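Local coordinates for anopheles gambiae adenosine kinase (Anopheles gambiae, PDB 3LOO), which catalyses transfer of phosphate from ATP to adenosine, making AMP, and is captured here with the two-headed nucleotide bis(adenosine)-5'-tetraphosphate, at residues S183-T188 with A214-Q219; N53-A58 with R148-N153; F208-S213 with E226-Y231. All coordinates share one frame; numbering follows the deposited sequence.

Contact 1: S183-T188 with A214-Q219; sequences SGFFFT and APFVPQ. With B4P (bis(adenosine)-5'-tetraphosphate), chain D.
F185 meets A214 and F216 through the outer part of its ring, one of two apolar clusters that join 183-188 to 214-219. CE1 of F185 lies 3.7 Å from CB of A214, while CZ of F216 approaches CD1 of F185 at 3.7 Å, near the plane of the F185 ring. The two rings are turned obliquely, with planes 41° apart, so they neither lie flat on one another nor form a T. F216 reaches this place with CG between its backbone N and carbonyl carbon (chi1 73°), which carries the ring across to F185. V217 makes the second apolar contact: both methyls bear on the backbone of G184, CG2 coming within 3.6 Å of its carbonyl carbon.

No hydrogen bond joins the two segments. S183 OG accepts from F186 N at 3.2 Å, an ST motif at the turn from strand 179-183 into helix 187-203. T188 OG1 lies near the plane of the F216 ring, 4.1 Å from CE1, but its hydrogen-bonding partner is Y221 OH, beyond both segments.

The nucleotide completes the arrangement. One adenine lies over a face of F185, its C5A 3.4 Å above the middle of the ring, and N6A approaches the F216 ring near that ring's plane. An aromatic side chain under a purine, braced at its rim by a second one, is how this kinase builds one of the two adenosine-binding ends of its ligand pocket.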
# COMPACT_ATOMS: atom_id res chain seq x y z
N SER A 183 -2.42 -0.13 -4.76
CA SER A 183 -2.79 0.85 -3.70
C SER A 183 -3.73 1.89 -4.30
O SER A 183 -3.68 2.14 -5.51
CB SER A 183 -1.55 1.57 -3.16
OG SER A 183 -0.88 2.20 -4.24
N GLY A 184 -4.56 2.51 -3.48
CA GLY A 184 -5.28 3.72 -3.94
C GLY A 184 -4.33 4.83 -4.38
O GLY A 184 -4.64 5.60 -5.31
N PHE A 185 -3.15 4.92 -3.74
CA PHE A 185 -2.07 5.82 -4.18
C PHE A 185 -1.76 5.76 -5.70
O PHE A 185 -1.46 6.78 -6.34
CB PHE A 185 -0.79 5.48 -3.41
CG PHE A 185 -0.81 5.88 -1.95
CD1 PHE A 185 -1.31 7.13 -1.54
CD2 PHE A 185 -0.26 5.02 -0.99
CE1 PHE A 185 -1.26 7.53 -0.21
CE2 PHE A 185 -0.22 5.39 0.38
CZ PHE A 185 -0.73 6.67 0.77
N PHE A 186 -1.78 4.54 -6.25
CA PHE A 186 -1.48 4.32 -7.67
C PHE A 186 -2.53 4.94 -8.60
O PHE A 186 -2.25 5.16 -9.79
CB PHE A 186 -1.27 2.80 -7.96
CG PHE A 186 -0.78 2.47 -9.37
CD1 PHE A 186 0.54 2.69 -9.75
CD2 PHE A 186 -1.64 1.87 -10.28
CE1 PHE A 186 1.02 2.34 -11.02
CE2 PHE A 186 -1.20 1.51 -11.56
CZ PHE A 186 0.14 1.74 -11.94
N PHE A 187 -3.73 5.22 -8.08
CA PHE A 187 -4.77 5.92 -8.89
C PHE A 187 -4.33 7.31 -9.36
O PHE A 187 -4.75 7.76 -10.45
CB PHE A 187 -6.09 6.05 -8.14
CG PHE A 187 -6.79 4.74 -7.87
CD1 PHE A 187 -6.11 3.50 -7.94
CD2 PHE A 187 -8.11 4.76 -7.47
CE1 PHE A 187 -6.79 2.33 -7.65
CE2 PHE A 187 -8.78 3.59 -7.18
CZ PHE A 187 -8.11 2.37 -7.26
N THR A 188 -3.48 7.97 -8.58
CA THR A 188 -2.90 9.28 -8.97
C THR A 188 -2.16 9.10 -10.28
O THR A 188 -2.18 9.99 -11.15
CB THR A 188 -1.89 9.80 -7.90
OG1 THR A 188 -2.54 9.85 -6.64
CG2 THR A 188 -1.33 11.20 -8.26
N ALA A 214 -5.16 6.42 1.75
CA ALA A 214 -5.19 7.71 2.48
C ALA A 214 -6.54 8.36 2.26
O ALA A 214 -7.16 8.14 1.21
CB ALA A 214 -4.09 8.68 1.96
N PRO A 215 -6.96 9.23 3.20
CA PRO A 215 -8.23 9.94 3.02
C PRO A 215 -8.39 10.63 1.69
O PRO A 215 -9.50 10.67 1.15
CB PRO A 215 -8.22 10.96 4.18
CG PRO A 215 -7.58 10.14 5.25
CD PRO A 215 -6.41 9.46 4.54
N PHE A 216 -7.30 11.13 1.11
CA PHE A 216 -7.45 11.84 -0.17
C PHE A 216 -7.84 10.96 -1.30
O PHE A 216 -8.28 11.45 -2.33
CB PHE A 216 -6.21 12.69 -0.56
CG PHE A 216 -5.01 11.90 -1.03
CD1 PHE A 216 -4.91 11.45 -2.34
CD2 PHE A 216 -3.92 11.72 -0.18
CE1 PHE A 216 -3.75 10.75 -2.79
CE2 PHE A 216 -2.75 11.03 -0.64
CZ PHE A 216 -2.68 10.55 -1.94
N VAL A 217 -7.64 9.64 -1.17
CA VAL A 217 -8.01 8.80 -2.29
C VAL A 217 -9.54 8.79 -2.60
O VAL A 217 -9.94 9.08 -3.72
CB VAL A 217 -7.38 7.36 -2.16
CG1 VAL A 217 -8.03 6.43 -3.16
CG2 VAL A 217 -5.81 7.46 -2.34
N PRO A 218 -10.40 8.47 -1.61
CA PRO A 218 -11.85 8.59 -1.91
C PRO A 218 -12.33 10.05 -2.12
O PRO A 218 -13.30 10.29 -2.89
CB PRO A 218 -12.53 7.99 -0.67
CG PRO A 218 -11.49 8.04 0.45
CD PRO A 218 -10.14 7.90 -0.26
N GLN A 219 -11.65 11.00 -1.46
CA GLN A 219 -11.95 12.41 -1.64
C GLN A 219 -11.62 12.90 -3.04
O GLN A 219 -12.33 13.76 -3.54
CB GLN A 219 -11.20 13.26 -0.63
CG GLN A 219 -11.78 13.14 0.74
CD GLN A 219 -10.80 13.49 1.82
OE1 GLN A 219 -9.72 14.04 1.53
NE2 GLN A 219 -11.15 13.17 3.07
PA B4P D . 2.28 5.11 7.26
O1A B4P D . 3.50 4.96 8.16
O2A B4P D . 1.59 6.47 7.23
O3A B4P D . 1.17 4.12 7.86
PB B4P D . 0.53 2.96 6.98
O1B B4P D . 1.54 1.86 6.68
O2B B4P D . -0.36 3.49 5.87
O3B B4P D . -0.30 2.57 8.37
PG B4P D . -1.89 2.54 8.60
O1G B4P D . -2.41 3.81 9.17
O2G B4P D . -2.51 2.13 7.27
O3G B4P D . -2.12 1.34 9.64
PD B4P D . -2.57 1.36 11.19
O1D B4P D . -1.92 2.52 11.84
O2D B4P D . -4.04 1.12 11.35
O5E B4P D . 2.63 4.60 5.75
C5E B4P D . 3.90 5.05 5.34
C4E B4P D . 4.21 4.78 3.89
O4E B4P D . 3.28 5.38 3.00
C3E B4P D . 5.52 5.45 3.58
O3E B4P D . 6.48 4.37 3.52
C2E B4P D . 5.33 6.06 2.20
O2E B4P D . 6.33 5.73 1.23
C1E B4P D . 3.93 5.57 1.77
N9A B4P D . 3.25 6.62 0.99
C8A B4P D . 2.83 7.85 1.41
N7A B4P D . 2.26 8.49 0.34
C5A B4P D . 2.35 7.68 -0.76
C6A B4P D . 1.95 7.78 -2.10
N6A B4P D . 1.35 8.89 -2.62
N1A B4P D . 2.22 6.75 -2.94
C2A B4P D . 2.81 5.61 -2.49
N3A B4P D . 3.19 5.49 -1.21
C4A B4P D . 2.96 6.50 -0.33
O5F B4P D . -1.76 0.06 11.67
C5F B4P D . -1.78 -1.16 10.93
C4F B4P D . -1.35 -2.26 11.90
O4F B4P D . -0.15 -1.90 12.61
C3F B4P D . -2.37 -2.44 13.01
O3F B4P D . -3.45 -3.23 12.53
C2F B4P D . -1.55 -3.11 14.09
O2F B4P D . -1.45 -4.53 13.84
C1F B4P D . -0.18 -2.42 13.95
N9B B4P D . -0.16 -1.27 14.91
C8B B4P D . -0.35 0.02 14.59
N7B B4P D . -0.28 0.81 15.69
C5B B4P D . -0.04 0.02 16.76
C6B B4P D . 0.11 0.22 18.13
N6B B4P D . 0.04 1.48 18.63
N1B B4P D . 0.36 -0.85 18.95
C2B B4P D . 0.43 -2.11 18.46
N3B B4P D . 0.28 -2.37 17.13
C4B B4P D . 0.03 -1.36 16.24

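Contact 2: N53-A58 with R148-N153. With B4P (bis(adenosine)-5'-tetraphosphate), chain D.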
# COMPACT_ATOMS: atom_id res chain seq x y z
N ASN A 53 -0.63 14.53 11.43
CA ASN A 53 -1.53 13.39 11.29
C ASN A 53 -2.26 13.35 9.91
O ASN A 53 -3.46 13.18 9.85
CB ASN A 53 -2.53 13.42 12.45
CG ASN A 53 -3.19 12.09 12.72
OD1 ASN A 53 -2.53 11.05 12.78
ND2 ASN A 53 -4.52 12.12 12.94
N ASN A 54 -1.52 13.52 8.82
CA ASN A 54 -2.12 13.66 7.49
C ASN A 54 -1.19 13.13 6.39
O ASN A 54 0.01 12.99 6.62
CB ASN A 54 -2.40 15.15 7.26
CG ASN A 54 -3.39 15.41 6.13
OD1 ASN A 54 -4.16 14.53 5.74
ND2 ASN A 54 -3.37 16.64 5.60
N ALA A 55 -1.73 12.87 5.19
CA ALA A 55 -0.94 12.47 4.03
C ALA A 55 -1.40 13.26 2.83
O ALA A 55 -2.60 13.31 2.56
CB ALA A 55 -1.08 10.97 3.76
N ILE A 56 -0.46 13.84 2.10
CA ILE A 56 -0.77 14.68 0.96
C ILE A 56 0.17 14.37 -0.17
O ILE A 56 1.20 13.71 0.02
CB ILE A 56 -0.69 16.22 1.30
CG1 ILE A 56 0.78 16.63 1.59
CG2 ILE A 56 -1.67 16.59 2.46
CD1 ILE A 56 1.05 18.14 1.82
N LEU A 57 -0.22 14.84 -1.35
CA LEU A 57 0.63 14.92 -2.53
C LEU A 57 1.38 16.27 -2.54
O LEU A 57 0.78 17.30 -2.19
CB LEU A 57 -0.25 14.78 -3.79
CG LEU A 57 -0.91 13.39 -3.91
CD1 LEU A 57 -1.83 13.35 -5.16
CD2 LEU A 57 0.19 12.24 -3.97
N ALA A 58 2.66 16.26 -2.91
CA ALA A 58 3.47 17.48 -2.99
C ALA A 58 2.99 18.44 -4.06
O ALA A 58 2.67 18.03 -5.18
CB ALA A 58 4.94 17.17 -3.24
N ARG A 148 2.45 11.74 12.78
CA ARG A 148 3.22 11.66 11.54
C ARG A 148 2.49 12.42 10.48
O ARG A 148 1.25 12.39 10.42
CB ARG A 148 3.40 10.22 11.08
CG ARG A 148 4.29 9.42 11.97
CD ARG A 148 4.22 7.93 11.68
NE ARG A 148 5.58 7.50 11.45
CZ ARG A 148 6.06 7.23 10.25
NH1 ARG A 148 7.34 6.88 10.12
NH2 ARG A 148 5.27 7.28 9.17
N SER A 149 3.26 13.13 9.66
CA SER A 149 2.73 13.85 8.51
C SER A 149 3.57 13.52 7.26
O SER A 149 4.82 13.62 7.28
CB SER A 149 2.77 15.34 8.79
OG SER A 149 1.98 16.05 7.86
N LEU A 150 2.88 13.20 6.18
CA LEU A 150 3.52 12.62 4.99
C LEU A 150 3.27 13.53 3.82
O LEU A 150 2.17 14.05 3.68
CB LEU A 150 2.92 11.24 4.69
CG LEU A 150 3.47 9.95 5.30
CD1 LEU A 150 4.10 10.10 6.67
CD2 LEU A 150 2.39 8.81 5.30
N CYS A 151 4.28 13.72 2.98
CA CYS A 151 4.09 14.51 1.77
C CYS A 151 4.85 13.84 0.65
O CYS A 151 6.10 13.81 0.67
CB CYS A 151 4.53 15.99 1.97
SG CYS A 151 4.43 17.01 0.53
N ALA A 152 4.09 13.31 -0.31
CA ALA A 152 4.61 12.45 -1.38
C ALA A 152 4.83 13.24 -2.66
O ALA A 152 3.89 13.83 -3.21
CB ALA A 152 3.63 11.24 -1.66
N ASN A 153 6.08 13.27 -3.07
CA ASN A 153 6.53 13.90 -4.29
C ASN A 153 6.74 12.76 -5.26
O ASN A 153 7.80 12.08 -5.23
CB ASN A 153 7.86 14.62 -4.03
CG ASN A 153 8.51 15.15 -5.32
OD1 ASN A 153 7.82 15.49 -6.29
ND2 ASN A 153 9.83 15.19 -5.33
PA B4P D . 2.28 5.11 7.26
O1A B4P D . 3.50 4.96 8.16
O2A B4P D . 1.59 6.47 7.23
O3A B4P D . 1.17 4.12 7.86
PB B4P D . 0.53 2.96 6.98
O1B B4P D . 1.54 1.86 6.68
O2B B4P D . -0.36 3.49 5.87
O3B B4P D . -0.30 2.57 8.37
PG B4P D . -1.89 2.54 8.60
O1G B4P D . -2.41 3.81 9.17
O2G B4P D . -2.51 2.13 7.27
O3G B4P D . -2.12 1.34 9.64
PD B4P D . -2.57 1.36 11.19
O1D B4P D . -1.92 2.52 11.84
O2D B4P D . -4.04 1.12 11.35
O5E B4P D . 2.63 4.60 5.75
C5E B4P D . 3.90 5.05 5.34
C4E B4P D . 4.21 4.78 3.89
O4E B4P D . 3.28 5.38 3.00
C3E B4P D . 5.52 5.45 3.58
O3E B4P D . 6.48 4.37 3.52
C2E B4P D . 5.33 6.06 2.20
O2E B4P D . 6.33 5.73 1.23
C1E B4P D . 3.93 5.57 1.77
N9A B4P D . 3.25 6.62 0.99
C8A B4P D . 2.83 7.85 1.41
N7A B4P D . 2.26 8.49 0.34
C5A B4P D . 2.35 7.68 -0.76
C6A B4P D . 1.95 7.78 -2.10
N6A B4P D . 1.35 8.89 -2.62
N1A B4P D . 2.22 6.75 -2.94
C2A B4P D . 2.81 5.61 -2.49
N3A B4P D . 3.19 5.49 -1.21
C4A B4P D . 2.96 6.50 -0.33
O5F B4P D . -1.76 0.06 11.67
C5F B4P D . -1.78 -1.16 10.93
C4F B4P D . -1.35 -2.26 11.90
O4F B4P D . -0.15 -1.90 12.61
C3F B4P D . -2.37 -2.44 13.01
O3F B4P D . -3.45 -3.23 12.53
C2F B4P D . -1.55 -3.11 14.09
O2F B4P D . -1.45 -4.53 13.84
C1F B4P D . -0.18 -2.42 13.95
N9B B4P D . -0.16 -1.27 14.91
C8B B4P D . -0.35 0.02 14.59
N7B B4P D . -0.28 0.81 15.69
C5B B4P D . -0.04 0.02 16.76
C6B B4P D . 0.11 0.22 18.13
N6B B4P D . 0.04 1.48 18.63
N1B B4P D . 0.36 -0.85 18.95
C2B B4P D . 0.43 -2.11 18.46
N3B B4P D . 0.28 -2.37 17.13
C4B B4P D . 0.03 -1.36 16.24
O HOH W 1 0.74 15.84 5.42
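L57 and A152, neighbours across the strand pair, share the purine of B4P: CB of A152 lies 3.4 Å from N6A and approaches from the side of the base opposite F185, while CD2 of L57 reaches the same amino nitrogen at 3.8 Å. The other flat group is the R148 guanidinium, which meets phosphate oxygen O1A obliquely, NH2 to O1A being 3.1 Å. Its bent chain turns away from 53-58, and N313 OD1 takes a hydrogen bond from the same NH2, consistent with holding the group beside the tetraphosphate. CD2 of L150 touches the same phosphate, 3.1 Å from O2A.

Away from the ligand, C151 points its sulfur anti to the backbone N (chi1 177°). SG thereby sits between CD1 of I56 and CB of A58, 3.8 Å from each.

The backbones run parallel and in register. L150 N donates to N54 O and I56 N to L150 O; A152 N then reaches I56 O at 170°, and A58 N reaches A152 O at 2.7 Å. N54 N to R148 O is a weak hydrogen bond. A water bonds S149 OG and L150 O and approaches N54 O weakly; S149 OG also bonds Q51 O.

Strand 54-57 is an edge strand of a five-stranded mixed sheet, and A55, L57, L150 and A152 line its nucleotide face, consistent with the small lid of pfkB-family kinases.

Contact 3: F208-S213 with E226-Y231; sequences FMMNLS and EEIFPY
F208 and Y231 bring the backbones closest, with CA atoms 6.7 Å apart, and the segments diverge from there to 9.4 Å between the CA atoms of M210 and F229, without a hydrogen bond from one segment to the other. Strand 208-211 turns F208 and M210 toward I228 and the 3-10 turn 229-231.

F208 holds CG anti to the backbone N (chi1 -178°), which sends the side chain across that of I228 at about a right angle: CD1 of I228 abuts CE2 and CZ of F208 at 3.9 Å. Beside it, CB of F208 lies 3.4 Å from Y231 O. I228 divides its branches between two strand residues, for its CG2 meets SD of M210 at 3.9 Å. In M210, CG between the backbone N and the carbonyl carbon (chi1 62°) brings the same sulfur to the F229 ring, 5.4 Å from its centroid and 66° off the normal, an oblique Met-aromatic contact. At the far end, L212 sets CD2 near the plane of the F229 ring, 4.4 Å from CZ.

Past the strand the chain folds into an Asx turn, in which N211 OD1 accepts from S213 N at 2.9 Å. The other end of the amide, ND2, bonds Y181 OH.

These residues belong to a beta-alpha-beta crossover, linking parallel neighbours 207-211 and 234-238 through helical segments. The chemistry implies a joint held by shape and dispersion, in which methyls, a thioether and two rings interlock while several backbone groups of the strand bond neighbouring strands.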
# COMPACT_ATOMS: atom_id res chain seq x y z
N PHE A 208 -8.17 -9.79 -6.96
CA PHE A 208 -7.72 -8.38 -7.11
C PHE A 208 -8.00 -7.71 -5.75
O PHE A 208 -9.09 -7.83 -5.17
CB PHE A 208 -8.36 -7.65 -8.30
CG PHE A 208 -7.86 -6.23 -8.47
CD1 PHE A 208 -6.75 -5.97 -9.23
CD2 PHE A 208 -8.48 -5.17 -7.77
CE1 PHE A 208 -6.26 -4.69 -9.36
CE2 PHE A 208 -7.99 -3.86 -7.87
CZ PHE A 208 -6.86 -3.63 -8.68
N MET A 209 -6.96 -7.09 -5.23
CA MET A 209 -6.99 -6.55 -3.89
C MET A 209 -6.45 -5.11 -3.98
O MET A 209 -5.61 -4.79 -4.84
CB MET A 209 -6.15 -7.42 -2.95
CG MET A 209 -6.60 -8.92 -2.94
SD MET A 209 -5.48 -9.98 -2.05
CE MET A 209 -4.27 -10.28 -3.34
N MET A 210 -6.92 -4.26 -3.08
CA MET A 210 -6.44 -2.87 -3.08
C MET A 210 -6.54 -2.27 -1.70
O MET A 210 -7.14 -2.83 -0.79
CB MET A 210 -7.16 -2.01 -4.13
CG MET A 210 -8.68 -1.86 -3.96
SD MET A 210 -9.38 -0.38 -4.78
CE MET A 210 -8.85 0.90 -3.62
N ASN A 211 -5.91 -1.11 -1.55
CA ASN A 211 -5.86 -0.44 -0.28
C ASN A 211 -6.50 0.93 -0.47
O ASN A 211 -6.29 1.56 -1.54
CB ASN A 211 -4.40 -0.24 0.08
CG ASN A 211 -4.20 -0.07 1.54
OD1 ASN A 211 -4.68 0.91 2.14
ND2 ASN A 211 -3.51 -1.03 2.16
N LEU A 212 -7.19 1.43 0.56
CA LEU A 212 -7.69 2.80 0.45
C LEU A 212 -6.58 3.83 0.46
O LEU A 212 -6.74 4.91 -0.10
CB LEU A 212 -8.77 3.10 1.49
CG LEU A 212 -10.10 2.36 1.33
CD1 LEU A 212 -10.94 2.57 2.58
CD2 LEU A 212 -10.82 2.80 -0.02
N SER A 213 -5.45 3.47 1.09
CA SER A 213 -4.20 4.26 1.13
C SER A 213 -4.18 5.54 1.97
O SER A 213 -3.26 5.75 2.77
CB SER A 213 -3.70 4.56 -0.29
OG SER A 213 -3.30 3.36 -0.93
N GLU A 226 -15.59 3.87 -7.29
CA GLU A 226 -16.84 3.26 -7.65
C GLU A 226 -16.70 2.33 -8.85
O GLU A 226 -17.26 1.24 -8.84
CB GLU A 226 -17.88 4.34 -8.00
CG GLU A 226 -18.44 5.07 -6.80
CD GLU A 226 -19.79 5.71 -7.11
OE1 GLU A 226 -19.89 6.46 -8.11
OE2 GLU A 226 -20.76 5.40 -6.39
N GLU A 227 -16.00 2.79 -9.90
CA GLU A 227 -15.86 2.00 -11.10
C GLU A 227 -15.01 0.69 -10.88
O GLU A 227 -15.29 -0.35 -11.50
CB GLU A 227 -15.25 2.85 -12.24
CG GLU A 227 -15.28 2.10 -13.61
CD GLU A 227 -14.70 2.87 -14.78
OE1 GLU A 227 -14.00 3.89 -14.60
OE2 GLU A 227 -14.92 2.46 -15.92
N ILE A 228 -14.03 0.73 -9.98
CA ILE A 228 -13.15 -0.44 -9.76
C ILE A 228 -13.71 -1.40 -8.70
O ILE A 228 -13.39 -2.60 -8.69
CB ILE A 228 -11.69 -0.03 -9.40
CG1 ILE A 228 -10.70 -1.17 -9.73
CG2 ILE A 228 -11.57 0.35 -7.90
CD1 ILE A 228 -9.19 -0.70 -9.82
N PHE A 229 -14.54 -0.89 -7.79
CA PHE A 229 -15.06 -1.71 -6.71
C PHE A 229 -15.70 -3.07 -7.07
O PHE A 229 -15.49 -4.01 -6.30
CB PHE A 229 -16.00 -0.94 -5.79
CG PHE A 229 -15.29 -0.25 -4.65
CD1 PHE A 229 -14.00 -0.63 -4.29
CD2 PHE A 229 -15.89 0.80 -3.97
CE1 PHE A 229 -13.33 0.03 -3.24
CE2 PHE A 229 -15.24 1.45 -2.91
CZ PHE A 229 -13.96 1.07 -2.55
N PRO A 230 -16.45 -3.19 -8.20
CA PRO A 230 -17.03 -4.51 -8.54
C PRO A 230 -15.97 -5.61 -8.68
O PRO A 230 -16.25 -6.78 -8.51
CB PRO A 230 -17.71 -4.25 -9.92
CG PRO A 230 -18.15 -2.73 -9.80
CD PRO A 230 -16.88 -2.14 -9.17
N TYR A 231 -14.75 -5.20 -9.00
CA TYR A 231 -13.67 -6.13 -9.27
C TYR A 231 -12.75 -6.28 -8.09
O TYR A 231 -11.72 -6.95 -8.18
CB TYR A 231 -12.86 -5.64 -10.46
CG TYR A 231 -13.72 -5.23 -11.62
CD1 TYR A 231 -14.28 -6.19 -12.49
CD2 TYR A 231 -14.04 -3.89 -11.83
CE1 TYR A 231 -15.10 -5.80 -13.56
CE2 TYR A 231 -14.88 -3.49 -12.87
CZ TYR A 231 -15.40 -4.45 -13.73
OH TYR A 231 -16.18 -4.05 -14.80

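How the contacts relate
Contact 2 comes first along the chain and belongs to the five-stranded sheet; contacts 1 and 3 follow, interleaved, in the nine-stranded domain. Segment 208-213 runs straight into 214-219, so the centres of contacts 1 and 3 are about 10 Å apart, and G184 N probably bonds N211 O across the join. Contact 1 is also the bridge to the other sheet, its centre about 12 Å from that of contact 2: F216 packs on A55 and L57, and T188 on L57. Contacts 2 and 3, with centres about 22 Å apart, do not touch. Contacts 1 and 2 both reach the nucleotide, placing one adenosine end of the ligand between the two sheets, while contact 3 packs the core behind.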